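PDB 3E38: two-domain protein containing predicted PHP-like metal-dependent phosphoesterase from Bacteroides vulgatus ATCC 8482, which is predicted to be a zinc-dependent phosphoesterase of the PHP family, probably hydrolysing phosphate ester bonds at a cluster of bound zinc ions. Local coordinates for residues F23-V28 / I51-H56; T37-E42 / S193-P198. All coordinates share one frame; numbering follows the deposited sequence.

From the N terminus, strand 17-22 runs into the loop 23-28, helix 36-45 follows, and strand 50-56 returns parallel to 17-22. Contact 1 closes this first excursion by setting 23-28 beside 51-56, with 22 residues between them. Contact 2 closes a much longer one: 37-42, inside that excursion, meets 193-198, the loop after strand 188-192, so the two closures cross rather than nest. They also touch directly, D194 N to H24 O, a probable hydrogen bond. Together they tie the loop 23-28, the strand segment 51-56, the helix segment 37-42 and the loop 193-198 around two zinc ions that both contacts share.

Contact 1. Residues F23-V28 / I51-H56; sequences FHMHSV and ISLTEH. With ZN (zinc ion), chain I; ZN (zinc ion), chain J.
F23 meets T54 through its backbone: F23 O lies 3.3 Å from T54 CG2, and the F23 side chain leaves its backbone away from 51-56. H24 CD2 comes within 3.3 Å of T54 OG1, while H24 NE2 binds the chain I zinc. The backbone N and O of M25, a selenomethionine, are both bonded to T54: M25 N donates to T54 OG1, and M25 O accepts from T54 N at 2.9 Å. Its side chain crosses those of I51 and L53 at about a right angle, CG lying against L53 CD1 and the bend at chi3 (60°) bringing CE to I51 CB at 3.9 Å. This is the HxH signature of the PHP fold at the C-terminal end of strand 17-22, with the parallel neighbour 50-56 supplying the next histidine, H56. H26 NE2 binds the same zinc as H24 at 2.2 Å, alongside D194 and E93, while H24 ND1 is hydrogen-bonded to E167 and H56 ND1 to T95. The H26 and H56 rings form an offset stack with planes 22° apart; H26 CE1 sits over one H56 face, toward the rim, 3.3 Å from H56 NE2. That nitrogen binds the chain J zinc, which in turn lies over the centre of one H26 face, so histidines of two neighbouring zinc sites lie stacked together. S27 is held by the E55 carboxylate: S27 N donates almost straight (170°) to the syn lone pair of E55 OE1 at 3.0 Å; S27 OG also lies by E55 OE2, but the modelled distance is so short that its detail is doubtful. S30 and S73 bond the same carboxylate, giving this buried acid several donors, which probably favours its ionised form.

Contact 2. Residues T37-E42 / S193-P198; sequences TVRVDE and SDIHQP. With ZN (zinc ion), chain I; ZN (zinc ion), chain J.
The R39 guanidinium lies flat against I195, whose CG2 sits over the centre of one face, 3.5 Å above the plane, while CG1 comes 3.4 Å from R39 NH1. The two side chains cross obliquely. Around the guanidinium edge are carbonyl oxygens and a carboxylate. NH1 and NH2 together take Q197 O end-on, NH1 at 2.9 Å and both from the same face of the carbonyl plane, with NH2 well above that plane. NH2 also makes a weak bond to H196 O. On the helix side, NH1 forms a salt bridge with E42 OE1, using its syn lone pair, at 2.9 Å and 162°. E42 OE2 packs near P198 CA and accepts from I199 N, at the start of helix 199-202. R39 NE is hydrogen-bonded to H26 O, linking this group to the loop 23-28. Earlier in the loop 193-198, S193 OG accepts from I195 N, an ST turn, and D194 OD1 and H196 NE2 bind the chain I and chain J zinc ions, respectively. The H196 ring stacks on H26. R39 is thus a second-shell residue: its buried charge is probably balanced in part by E42, while its N-H groups also go to backbone oxygens, and holding H196 O and Q197 O probably helps position the metal-binding loop.

Contact 1. Residues F23-V28 / I51-H56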
loop_
_atom_site.group_PDB
_atom_site.type_symbol
_atom_site.label_atom_id
_atom_site.label_comp_id
_atom_site.label_asym_id
_atom_site.label_seq_id
_atom_site.Cartn_x
_atom_site.Cartn_y
_atom_site.Cartn_z
ATOM N N PHE B 23 -12.542 12.365 -20.647
ATOM C CA PHE B 23 -13.007 12.593 -22.020
ATOM C C PHE B 23 -12.007 12.224 -23.101
ATOM O O PHE B 23 -12.100 12.682 -24.231
ATOM C CB PHE B 23 -13.380 14.075 -22.171
ATOM C CG PHE B 23 -14.520 14.528 -21.278
ATOM C CD1 PHE B 23 -15.764 13.930 -21.372
ATOM C CD2 PHE B 23 -14.359 15.582 -20.413
ATOM C CE1 PHE B 23 -16.802 14.356 -20.614
ATOM C CE2 PHE B 23 -15.405 16.018 -19.633
ATOM C CZ PHE B 23 -16.619 15.399 -19.729
ATOM N N HIS B 24 -11.025 11.423 -22.724
ATOM C CA HIS B 24 -9.918 11.104 -23.632
ATOM C C HIS B 24 -9.187 9.847 -23.217
ATOM O O HIS B 24 -8.507 9.779 -22.207
ATOM C CB HIS B 24 -8.942 12.284 -23.627
ATOM C CG HIS B 24 -7.884 12.231 -24.676
ATOM N ND1 HIS B 24 -7.188 13.358 -25.057
ATOM C CD2 HIS B 24 -7.452 11.231 -25.474
ATOM C CE1 HIS B 24 -6.337 13.046 -26.015
ATOM N NE2 HIS B 24 -6.471 11.762 -26.287
HETATM N N MSE B 25 -9.370 8.828 -24.024
HETATM C CA MSE B 25 -8.738 7.558 -23.770
HETATM C C MSE B 25 -8.771 6.696 -25.012
HETATM O O MSE B 25 -9.501 6.995 -25.962
HETATM C CB MSE B 25 -9.439 6.867 -22.617
HETATM C CG MSE B 25 -10.833 6.438 -22.915
HETATM SE SE MSE B 25 -11.778 5.826 -21.311
HETATM C CE MSE B 25 -11.653 7.456 -20.336
ATOM N N HIS B 26 -8.037 5.591 -24.916
ATOM C CA HIS B 26 -7.806 4.663 -26.026
ATOM C C HIS B 26 -7.871 3.195 -25.737
ATOM O O HIS B 26 -7.651 2.766 -24.631
ATOM C CB HIS B 26 -6.435 4.953 -26.612
ATOM C CG HIS B 26 -6.284 6.368 -27.058
ATOM N ND1 HIS B 26 -6.571 6.786 -28.339
ATOM C CD2 HIS B 26 -5.908 7.469 -26.373
ATOM C CE1 HIS B 26 -6.338 8.084 -28.431
ATOM N NE2 HIS B 26 -5.917 8.517 -27.250
ATOM N N SER B 27 -8.245 2.455 -26.784
ATOM C CA SER B 27 -8.339 0.989 -26.744
ATOM C C SER B 27 -7.524 0.428 -27.905
ATOM O O SER B 27 -6.899 1.158 -28.636
ATOM C CB SER B 27 -9.777 0.471 -26.812
ATOM O OG SER B 27 -10.356 0.503 -28.130
ATOM N N VAL B 28 -7.521 -0.883 -28.032
ATOM C CA VAL B 28 -6.778 -1.548 -29.085
ATOM C C VAL B 28 -7.313 -1.221 -30.510
ATOM O O VAL B 28 -6.760 -1.681 -31.520
ATOM C CB VAL B 28 -6.832 -3.126 -28.899
ATOM C CG1 VAL B 28 -5.973 -3.569 -27.718
ATOM C CG2 VAL B 28 -8.249 -3.606 -28.787
ATOM N N ILE B 51 -17.342 8.767 -19.476
ATOM C CA ILE B 51 -16.142 8.620 -20.268
ATOM C C ILE B 51 -16.420 8.763 -21.724
ATOM O O ILE B 51 -17.522 8.642 -22.165
ATOM C CB ILE B 51 -15.504 7.188 -20.096
ATOM C CG1 ILE B 51 -16.421 6.123 -20.669
ATOM C CG2 ILE B 51 -15.170 6.881 -18.630
ATOM C CD1 ILE B 51 -15.851 4.681 -20.591
ATOM N N SER B 52 -15.369 9.029 -22.461
ATOM C CA SER B 52 -15.420 9.024 -23.897
ATOM C C SER B 52 -14.193 8.274 -24.413
ATOM O O SER B 52 -13.061 8.716 -24.188
ATOM C CB SER B 52 -15.432 10.464 -24.433
ATOM O OG SER B 52 -15.590 10.507 -25.848
ATOM N N LEU B 53 -14.433 7.138 -25.058
ATOM C CA LEU B 53 -13.372 6.357 -25.709
ATOM C C LEU B 53 -13.143 7.064 -27.049
ATOM O O LEU B 53 -13.956 6.979 -27.990
ATOM C CB LEU B 53 -13.781 4.901 -25.853
ATOM C CG LEU B 53 -12.781 3.825 -26.267
ATOM C CD1 LEU B 53 -11.483 3.909 -25.504
ATOM C CD2 LEU B 53 -13.433 2.433 -26.078
ATOM N N THR B 54 -12.057 7.833 -27.080
ATOM C CA THR B 54 -11.734 8.700 -28.189
ATOM C C THR B 54 -10.565 8.185 -28.987
ATOM O O THR B 54 -9.465 8.691 -28.887
ATOM C CB THR B 54 -11.413 10.113 -27.689
ATOM O OG1 THR B 54 -10.184 10.089 -26.951
ATOM C CG2 THR B 54 -12.546 10.648 -26.835
ATOM N N GLU B 55 -10.851 7.211 -29.840
ATOM C CA GLU B 55 -9.837 6.590 -30.697
ATOM C C GLU B 55 -9.298 7.598 -31.719
ATOM O O GLU B 55 -9.968 8.549 -32.148
ATOM C CB GLU B 55 -10.355 5.356 -31.451
ATOM C CG GLU B 55 -11.160 4.266 -30.681
ATOM C CD GLU B 55 -10.441 3.514 -29.580
ATOM O OE1 GLU B 55 -9.250 3.766 -29.293
ATOM O OE2 GLU B 55 -11.109 2.626 -28.987
ATOM N N HIS B 56 -8.041 7.388 -32.075
ATOM C CA HIS B 56 -7.426 8.169 -33.131
ATOM C C HIS B 56 -8.171 7.793 -34.394
ATOM O O HIS B 56 -8.460 6.615 -34.646
ATOM C CB HIS B 56 -5.944 7.816 -33.357
ATOM C CG HIS B 56 -5.042 8.179 -32.228
ATOM N ND1 HIS B 56 -4.628 9.475 -31.997
ATOM C CD2 HIS B 56 -4.444 7.417 -31.287
ATOM C CE1 HIS B 56 -3.835 9.496 -30.945
ATOM N NE2 HIS B 56 -3.712 8.260 -30.488
HETATM ZN ZN ZN I . -4.967 10.525 -27.284
HETATM ZN ZN ZN J . -2.562 7.466 -28.866
HETATM O O HOH W 1 -3.906 12.340 -27.518
#

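Contact 2. Residues T37-E42 / S193-P198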
loop_
_atom_site.group_PDB
_atom_site.type_symbol
_atom_site.label_atom_id
_atom_site.label_comp_id
_atom_site.label_asym_id
_atom_site.label_seq_id
_atom_site.Cartn_x
_atom_site.Cartn_y
_atom_site.Cartn_z
ATOM N N THR B 37 -13.992 -2.762 -23.367
ATOM C CA THR B 37 -14.850 -2.908 -22.190
ATOM C C THR B 37 -14.048 -2.661 -20.897
ATOM O O THR B 37 -14.554 -2.238 -19.862
ATOM C CB THR B 37 -15.572 -4.216 -22.204
ATOM O OG1 THR B 37 -14.631 -5.271 -22.342
ATOM C CG2 THR B 37 -16.528 -4.216 -23.417
ATOM N N VAL B 38 -12.755 -2.814 -21.003
ATOM C CA VAL B 38 -11.915 -2.565 -19.849
ATOM C C VAL B 38 -12.021 -1.106 -19.450
ATOM O O VAL B 38 -11.943 -0.786 -18.268
ATOM C CB VAL B 38 -10.438 -2.882 -20.159
ATOM C CG1 VAL B 38 -9.531 -2.521 -19.002
ATOM C CG2 VAL B 38 -10.297 -4.309 -20.517
ATOM N N ARG B 39 -12.179 -0.212 -20.425
ATOM C CA ARG B 39 -12.218 1.207 -20.067
ATOM C C ARG B 39 -13.459 1.515 -19.230
ATOM O O ARG B 39 -13.487 2.491 -18.461
ATOM C CB ARG B 39 -12.184 2.151 -21.278
ATOM C CG ARG B 39 -10.894 2.156 -22.088
ATOM C CD ARG B 39 -9.698 2.423 -21.209
ATOM N NE ARG B 39 -8.463 2.463 -21.984
ATOM C CZ ARG B 39 -7.253 2.189 -21.493
ATOM N NH1 ARG B 39 -7.103 1.839 -20.216
ATOM N NH2 ARG B 39 -6.191 2.265 -22.282
ATOM N N VAL B 40 -14.454 0.650 -19.384
ATOM C CA VAL B 40 -15.738 0.824 -18.733
ATOM C C VAL B 40 -15.584 0.280 -17.329
ATOM O O VAL B 40 -16.080 0.866 -16.388
ATOM C CB VAL B 40 -16.961 0.144 -19.488
ATOM C CG1 VAL B 40 -18.246 0.273 -18.637
ATOM C CG2 VAL B 40 -17.167 0.740 -20.917
ATOM N N ASP B 41 -14.920 -0.866 -17.219
ATOM C CA ASP B 41 -14.624 -1.454 -15.911
ATOM C C ASP B 41 -13.807 -0.520 -15.034
ATOM O O ASP B 41 -14.036 -0.413 -13.836
ATOM C CB ASP B 41 -13.805 -2.716 -16.045
ATOM C CG ASP B 41 -14.565 -3.823 -16.722
ATOM O OD1 ASP B 41 -15.793 -3.832 -16.539
ATOM O OD2 ASP B 41 -13.925 -4.633 -17.438
ATOM N N GLU B 42 -12.822 0.110 -15.652
ATOM C CA GLU B 42 -11.913 1.004 -14.932
ATOM C C GLU B 42 -12.627 2.228 -14.412
ATOM O O GLU B 42 -12.415 2.625 -13.276
ATOM C CB GLU B 42 -10.783 1.452 -15.825
ATOM C CG GLU B 42 -9.825 0.295 -16.229
ATOM C CD GLU B 42 -8.785 0.748 -17.267
ATOM O OE1 GLU B 42 -9.039 1.746 -18.006
ATOM O OE2 GLU B 42 -7.744 0.075 -17.369
ATOM N N SER B 193 -7.062 11.570 -18.982
ATOM C CA SER B 193 -6.034 10.575 -18.774
ATOM C C SER B 193 -5.253 10.362 -20.055
ATOM O O SER B 193 -4.049 10.310 -20.043
ATOM C CB SER B 193 -6.612 9.231 -18.308
ATOM O OG SER B 193 -7.330 8.553 -19.313
ATOM N N ASP B 194 -5.952 10.278 -21.173
ATOM C CA ASP B 194 -5.291 9.956 -22.429
ATOM C C ASP B 194 -4.677 8.562 -22.274
ATOM O O ASP B 194 -3.641 8.219 -22.841
ATOM C CB ASP B 194 -4.241 11.031 -22.794
ATOM C CG ASP B 194 -3.897 11.013 -24.274
ATOM O OD1 ASP B 194 -4.355 10.049 -24.948
ATOM O OD2 ASP B 194 -3.224 11.961 -24.792
ATOM N N ILE B 195 -5.361 7.748 -21.479
ATOM C CA ILE B 195 -4.887 6.384 -21.165
ATOM C C ILE B 195 -4.789 5.453 -22.358
ATOM O O ILE B 195 -5.706 5.371 -23.139
ATOM C CB ILE B 195 -5.736 5.734 -20.011
ATOM C CG1 ILE B 195 -5.040 4.475 -19.502
ATOM C CG2 ILE B 195 -7.215 5.555 -20.406
ATOM C CD1 ILE B 195 -3.787 4.809 -18.630
ATOM N N HIS B 196 -3.620 4.803 -22.485
ATOM C CA HIS B 196 -3.345 3.741 -23.501
ATOM C C HIS B 196 -3.128 2.408 -22.821
ATOM O O HIS B 196 -3.646 1.377 -23.233
ATOM C CB HIS B 196 -2.138 4.053 -24.386
ATOM C CG HIS B 196 -2.307 5.264 -25.265
ATOM N ND1 HIS B 196 -2.474 6.535 -24.753
ATOM C CD2 HIS B 196 -2.300 5.403 -26.615
ATOM C CE1 HIS B 196 -2.579 7.407 -25.749
ATOM N NE2 HIS B 196 -2.456 6.750 -26.890
ATOM N N GLN B 197 -2.375 2.448 -21.731
ATOM C CA GLN B 197 -2.048 1.253 -20.968
ATOM C C GLN B 197 -3.216 0.862 -20.090
ATOM O O GLN B 197 -4.190 1.576 -20.033
ATOM C CB GLN B 197 -0.866 1.541 -20.041
ATOM C CG GLN B 197 0.433 1.853 -20.707
ATOM C CD GLN B 197 1.128 0.624 -21.267
ATOM O OE1 GLN B 197 0.720 -0.517 -21.024
ATOM N NE2 GLN B 197 2.184 0.856 -22.031
ATOM N N PRO B 198 -3.152 -0.302 -19.445
ATOM C CA PRO B 198 -4.141 -0.492 -18.370
ATOM C C PRO B 198 -3.986 0.673 -17.356
ATOM O O PRO B 198 -2.896 1.254 -17.223
ATOM C CB PRO B 198 -3.766 -1.874 -17.777
ATOM C CG PRO B 198 -3.133 -2.610 -18.978
ATOM C CD PRO B 198 -2.350 -1.507 -19.696
HETATM ZN ZN ZN I . -4.967 10.525 -27.284
HETATM ZN ZN ZN J . -2.562 7.466 -28.866
HETATM O O HOH W 1 -3.906 12.340 -27.518
#